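Shikimate dehydrogenase (NADP(+)) (Peptoclostridium difficile, PDB 5DZS) probably catalyses the reversible NADPH-linked reduction of 3-dehydroshikimate to shikimate in the pathway to chorismate and the aromatic amino acids. Local coordinates at residues F203-E215 and K227-Q239. Residues are numbered along the deposited sequence; the frame is centred on the assembly and turned at random.
Sequences FDILIDLIYNPGE and KKTCDGLYMLVGQ
Lys227 folds its side chain against the backbone of Phe203, and its NZ donates to Phe203 O at 2.8 Å. The turn at chi2 (-62°) lays CD and CE alongside that carbonyl. NZ also bonds Gln201 O. Strand 228-230 follows and runs parallel to strand 205-208; helix 217-224 links the two as a beta-alpha-beta unit. Strand 228-230 is the outermost on one side of the parallel sheet of the Rossmann-type NADP-binding domain, with 205-208 next to it. Lys228 N donates to Asp204 O, and Lys228 O receives a nearly straight bond from Leu206 N. On one face, Lys228 CB lies beside Ile205 CG1 at 4.1 Å. Thr229 shares a face with Leu206, and its OG1 is hydrogen-bonded to Asn223 OD1. Cys230 N gives a weak bond to Leu206 O, while Cys230 O accepts from Asp208 N at 2.9 Å, 176° at the hydrogen. Beyond the strands, Asp231 OD1 caps the helix start by accepting from Leu233 N, which lies above its carboxylate plane. Asp231 OD2 sits at the edge of the Tyr211 ring, in its plane. Gly232 N donates to Ile210 O, and a water links Gly232 O to Leu209 O. Leu209 and Gly232 are predicted NADP(+)-binding residues, and Tyr211 is predicted to bind shikimate, so the C-terminal ends of the two strands probably face the active-site cleft. Leu233 CB makes a CH-pi contact over one face of the Tyr211 ring, 4.0 Å from its centroid. Met235 SD touches Leu209 CD2. One turn on from Gly232, Leu236 CD1 packs 3.8 Å from Tyr211 CB.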
# COMPACT_ATOMS: atom_id res chain seq x y z
N PHE B 203 12.52 -17.47 -31.40
CA PHE B 203 12.12 -17.48 -29.99
C PHE B 203 11.05 -18.53 -29.75
O PHE B 203 10.37 -18.94 -30.68
CB PHE B 203 11.68 -16.07 -29.54
CG PHE B 203 12.81 -15.08 -29.56
CD1 PHE B 203 13.18 -14.45 -30.74
CD2 PHE B 203 13.56 -14.85 -28.41
CE1 PHE B 203 14.26 -13.59 -30.77
CE2 PHE B 203 14.63 -13.98 -28.44
CZ PHE B 203 14.99 -13.35 -29.62
N ASP B 204 10.95 -18.99 -28.50
CA ASP B 204 9.98 -20.01 -28.10
C ASP B 204 8.70 -19.44 -27.50
O ASP B 204 7.62 -20.03 -27.64
CB ASP B 204 10.60 -20.94 -27.05
CG ASP B 204 11.73 -21.78 -27.59
OD1 ASP B 204 11.73 -22.10 -28.80
OD2 ASP B 204 12.60 -22.16 -26.78
N ILE B 205 8.81 -18.29 -26.83
CA ILE B 205 7.68 -17.68 -26.13
C ILE B 205 7.55 -16.21 -26.51
O ILE B 205 8.54 -15.48 -26.51
CB ILE B 205 7.89 -17.76 -24.60
CG1 ILE B 205 8.12 -19.22 -24.17
CG2 ILE B 205 6.72 -17.14 -23.85
CD1 ILE B 205 8.56 -19.39 -22.73
N LEU B 206 6.34 -15.80 -26.89
CA LEU B 206 6.06 -14.41 -27.20
C LEU B 206 5.15 -13.82 -26.15
O LEU B 206 4.11 -14.39 -25.83
CB LEU B 206 5.37 -14.23 -28.55
CG LEU B 206 6.18 -14.34 -29.83
CD1 LEU B 206 6.60 -15.78 -30.06
CD2 LEU B 206 5.35 -13.83 -31.00
N ILE B 207 5.53 -12.67 -25.61
CA ILE B 207 4.69 -11.97 -24.65
C ILE B 207 4.39 -10.59 -25.22
O ILE B 207 5.30 -9.84 -25.55
CB ILE B 207 5.37 -11.83 -23.27
CG1 ILE B 207 5.66 -13.23 -22.71
CG2 ILE B 207 4.50 -11.02 -22.32
CD1 ILE B 207 6.49 -13.23 -21.45
N ASP B 208 3.11 -10.28 -25.37
CA ASP B 208 2.74 -8.96 -25.88
C ASP B 208 1.99 -8.20 -24.80
O ASP B 208 0.98 -8.67 -24.32
CB ASP B 208 1.86 -9.12 -27.14
CG ASP B 208 1.77 -7.83 -27.96
OD1 ASP B 208 2.22 -6.76 -27.47
OD2 ASP B 208 1.26 -7.90 -29.10
N LEU B 209 2.50 -7.04 -24.40
CA LEU B 209 1.82 -6.26 -23.36
C LEU B 209 0.57 -5.59 -23.89
O LEU B 209 -0.28 -5.13 -23.11
CB LEU B 209 2.77 -5.25 -22.72
CG LEU B 209 4.02 -5.84 -22.07
CD1 LEU B 209 4.80 -4.78 -21.30
CD2 LEU B 209 3.69 -7.03 -21.17
N ILE B 210 0.43 -5.53 -25.21
CA ILE B 210 -0.74 -4.94 -25.83
C ILE B 210 -1.91 -5.90 -25.74
O ILE B 210 -1.75 -7.12 -25.75
CB ILE B 210 -0.49 -4.66 -27.33
CG1 ILE B 210 0.66 -3.66 -27.52
CG2 ILE B 210 -1.76 -4.15 -28.00
CD1 ILE B 210 0.46 -2.31 -26.85
N TYR B 211 -3.10 -5.33 -25.62
CA TYR B 211 -4.30 -6.13 -25.68
C TYR B 211 -5.27 -5.50 -26.66
O TYR B 211 -5.56 -4.31 -26.58
CB TYR B 211 -5.01 -6.27 -24.33
CG TYR B 211 -6.35 -6.94 -24.54
CD1 TYR B 211 -6.43 -8.28 -24.90
CD2 TYR B 211 -7.54 -6.21 -24.46
CE1 TYR B 211 -7.65 -8.89 -25.13
CE2 TYR B 211 -8.76 -6.81 -24.69
CZ TYR B 211 -8.81 -8.15 -25.02
OH TYR B 211 -10.03 -8.76 -25.25
N ASN B 212 -5.73 -6.32 -27.61
CA ASN B 212 -6.74 -5.90 -28.55
C ASN B 212 -7.63 -7.11 -28.84
O ASN B 212 -7.13 -8.20 -29.14
CB ASN B 212 -6.14 -5.30 -29.83
CG ASN B 212 -5.23 -6.25 -30.56
OD1 ASN B 212 -4.79 -7.26 -30.01
ND2 ASN B 212 -4.94 -5.94 -31.82
N PRO B 213 -8.95 -6.94 -28.70
CA PRO B 213 -9.88 -8.03 -28.97
C PRO B 213 -9.60 -8.78 -30.28
O PRO B 213 -9.80 -10.00 -30.33
CB PRO B 213 -11.23 -7.32 -29.03
CG PRO B 213 -11.08 -6.18 -28.07
CD PRO B 213 -9.63 -5.78 -28.08
N GLY B 214 -9.14 -8.08 -31.31
CA GLY B 214 -8.87 -8.69 -32.62
C GLY B 214 -7.55 -9.43 -32.79
O GLY B 214 -7.26 -9.95 -33.87
N GLU B 215 -6.75 -9.47 -31.72
CA GLU B 215 -5.45 -10.16 -31.70
C GLU B 215 -4.38 -9.45 -32.54
O GLU B 215 -4.59 -9.14 -33.71
CB GLU B 215 -5.57 -11.62 -32.14
CG GLU B 215 -4.29 -12.40 -31.93
CD GLU B 215 -4.47 -13.88 -32.17
OE1 GLU B 215 -5.27 -14.26 -33.05
OE2 GLU B 215 -3.79 -14.67 -31.48
N LYS B 227 4.11 -21.38 -31.45
CA LYS B 227 4.89 -20.83 -30.33
C LYS B 227 3.95 -20.55 -29.18
O LYS B 227 2.74 -20.45 -29.38
CB LYS B 227 5.62 -19.55 -30.74
CG LYS B 227 6.62 -19.73 -31.89
CD LYS B 227 7.73 -20.71 -31.53
CE LYS B 227 8.66 -21.02 -32.70
NZ LYS B 227 9.42 -19.83 -33.19
N LYS B 228 4.50 -20.44 -27.98
CA LYS B 228 3.71 -20.09 -26.80
C LYS B 228 3.47 -18.58 -26.84
O LYS B 228 4.41 -17.82 -27.03
CB LYS B 228 4.44 -20.51 -25.52
CG LYS B 228 3.68 -20.23 -24.23
CD LYS B 228 4.37 -20.86 -23.03
CE LYS B 228 3.78 -20.40 -21.71
NZ LYS B 228 2.31 -20.62 -21.60
N THR B 229 2.22 -18.17 -26.71
CA THR B 229 1.86 -16.74 -26.74
C THR B 229 1.06 -16.32 -25.52
O THR B 229 0.35 -17.12 -24.92
CB THR B 229 1.01 -16.38 -27.97
OG1 THR B 229 -0.20 -17.16 -27.97
CG2 THR B 229 1.79 -16.63 -29.24
N CYS B 230 1.16 -15.03 -25.18
CA CYS B 230 0.44 -14.47 -24.05
C CYS B 230 0.16 -13.01 -24.36
O CYS B 230 1.10 -12.29 -24.72
CB CYS B 230 1.31 -14.60 -22.81
SG CYS B 230 0.56 -14.00 -21.29
N ASP B 231 -1.10 -12.58 -24.25
CA ASP B 231 -1.46 -11.17 -24.50
C ASP B 231 -1.46 -10.38 -23.20
O ASP B 231 -1.14 -10.91 -22.14
CB ASP B 231 -2.76 -11.00 -25.33
CG ASP B 231 -4.03 -11.36 -24.57
OD1 ASP B 231 -4.09 -11.27 -23.33
OD2 ASP B 231 -5.03 -11.68 -25.26
N GLY B 232 -1.77 -9.10 -23.30
CA GLY B 232 -1.64 -8.24 -22.13
C GLY B 232 -2.83 -8.13 -21.22
O GLY B 232 -2.74 -7.45 -20.21
N LEU B 233 -3.93 -8.82 -21.53
CA LEU B 233 -5.17 -8.60 -20.76
C LEU B 233 -5.06 -8.94 -19.28
O LEU B 233 -5.51 -8.17 -18.42
CB LEU B 233 -6.36 -9.30 -21.39
CG LEU B 233 -7.72 -9.04 -20.73
CD1 LEU B 233 -8.09 -7.55 -20.72
CD2 LEU B 233 -8.80 -9.85 -21.44
N TYR B 234 -4.46 -10.07 -18.94
CA TYR B 234 -4.38 -10.44 -17.53
C TYR B 234 -3.63 -9.38 -16.73
O TYR B 234 -4.01 -9.03 -15.61
CB TYR B 234 -3.72 -11.82 -17.37
CG TYR B 234 -3.91 -12.46 -16.02
CD1 TYR B 234 -5.08 -13.13 -15.72
CD2 TYR B 234 -2.92 -12.39 -15.05
CE1 TYR B 234 -5.26 -13.73 -14.50
CE2 TYR B 234 -3.10 -12.99 -13.80
CZ TYR B 234 -4.27 -13.65 -13.54
OH TYR B 234 -4.52 -14.28 -12.33
N MET B 235 -2.55 -8.87 -17.31
CA MET B 235 -1.76 -7.84 -16.67
C MET B 235 -2.58 -6.57 -16.52
O MET B 235 -2.54 -5.91 -15.48
CB MET B 235 -0.49 -7.58 -17.48
CG MET B 235 0.34 -6.44 -16.96
SD MET B 235 1.93 -6.50 -17.79
CE MET B 235 2.64 -4.95 -17.25
N LEU B 236 -3.35 -6.23 -17.54
CA LEU B 236 -4.18 -5.02 -17.44
C LEU B 236 -5.19 -5.12 -16.28
O LEU B 236 -5.46 -4.16 -15.58
CB LEU B 236 -4.93 -4.75 -18.75
CG LEU B 236 -4.08 -4.31 -19.94
CD1 LEU B 236 -4.96 -4.15 -21.17
CD2 LEU B 236 -3.33 -3.02 -19.65
N VAL B 237 -5.79 -6.28 -16.10
CA VAL B 237 -6.75 -6.44 -15.02
C VAL B 237 -6.02 -6.41 -13.67
O VAL B 237 -6.47 -5.76 -12.73
CB VAL B 237 -7.57 -7.74 -15.20
CG1 VAL B 237 -8.54 -7.90 -14.03
CG2 VAL B 237 -8.35 -7.73 -16.50
N GLY B 238 -4.90 -7.11 -13.57
CA GLY B 238 -4.15 -7.08 -12.30
C GLY B 238 -3.70 -5.69 -11.92
O GLY B 238 -3.80 -5.31 -10.75
N GLN B 239 -3.20 -4.94 -12.90
CA GLN B 239 -2.77 -3.56 -12.62
C GLN B 239 -3.94 -2.68 -12.20
O GLN B 239 -3.79 -1.78 -11.34
CB GLN B 239 -2.11 -2.99 -13.83
CG GLN B 239 -0.82 -3.66 -14.11
CD GLN B 239 -0.14 -3.01 -15.28
OE1 GLN B 239 -0.66 -2.99 -16.42
NE2 GLN B 239 1.03 -2.46 -15.03
O HOH W 1 -0.51 -5.30 -20.39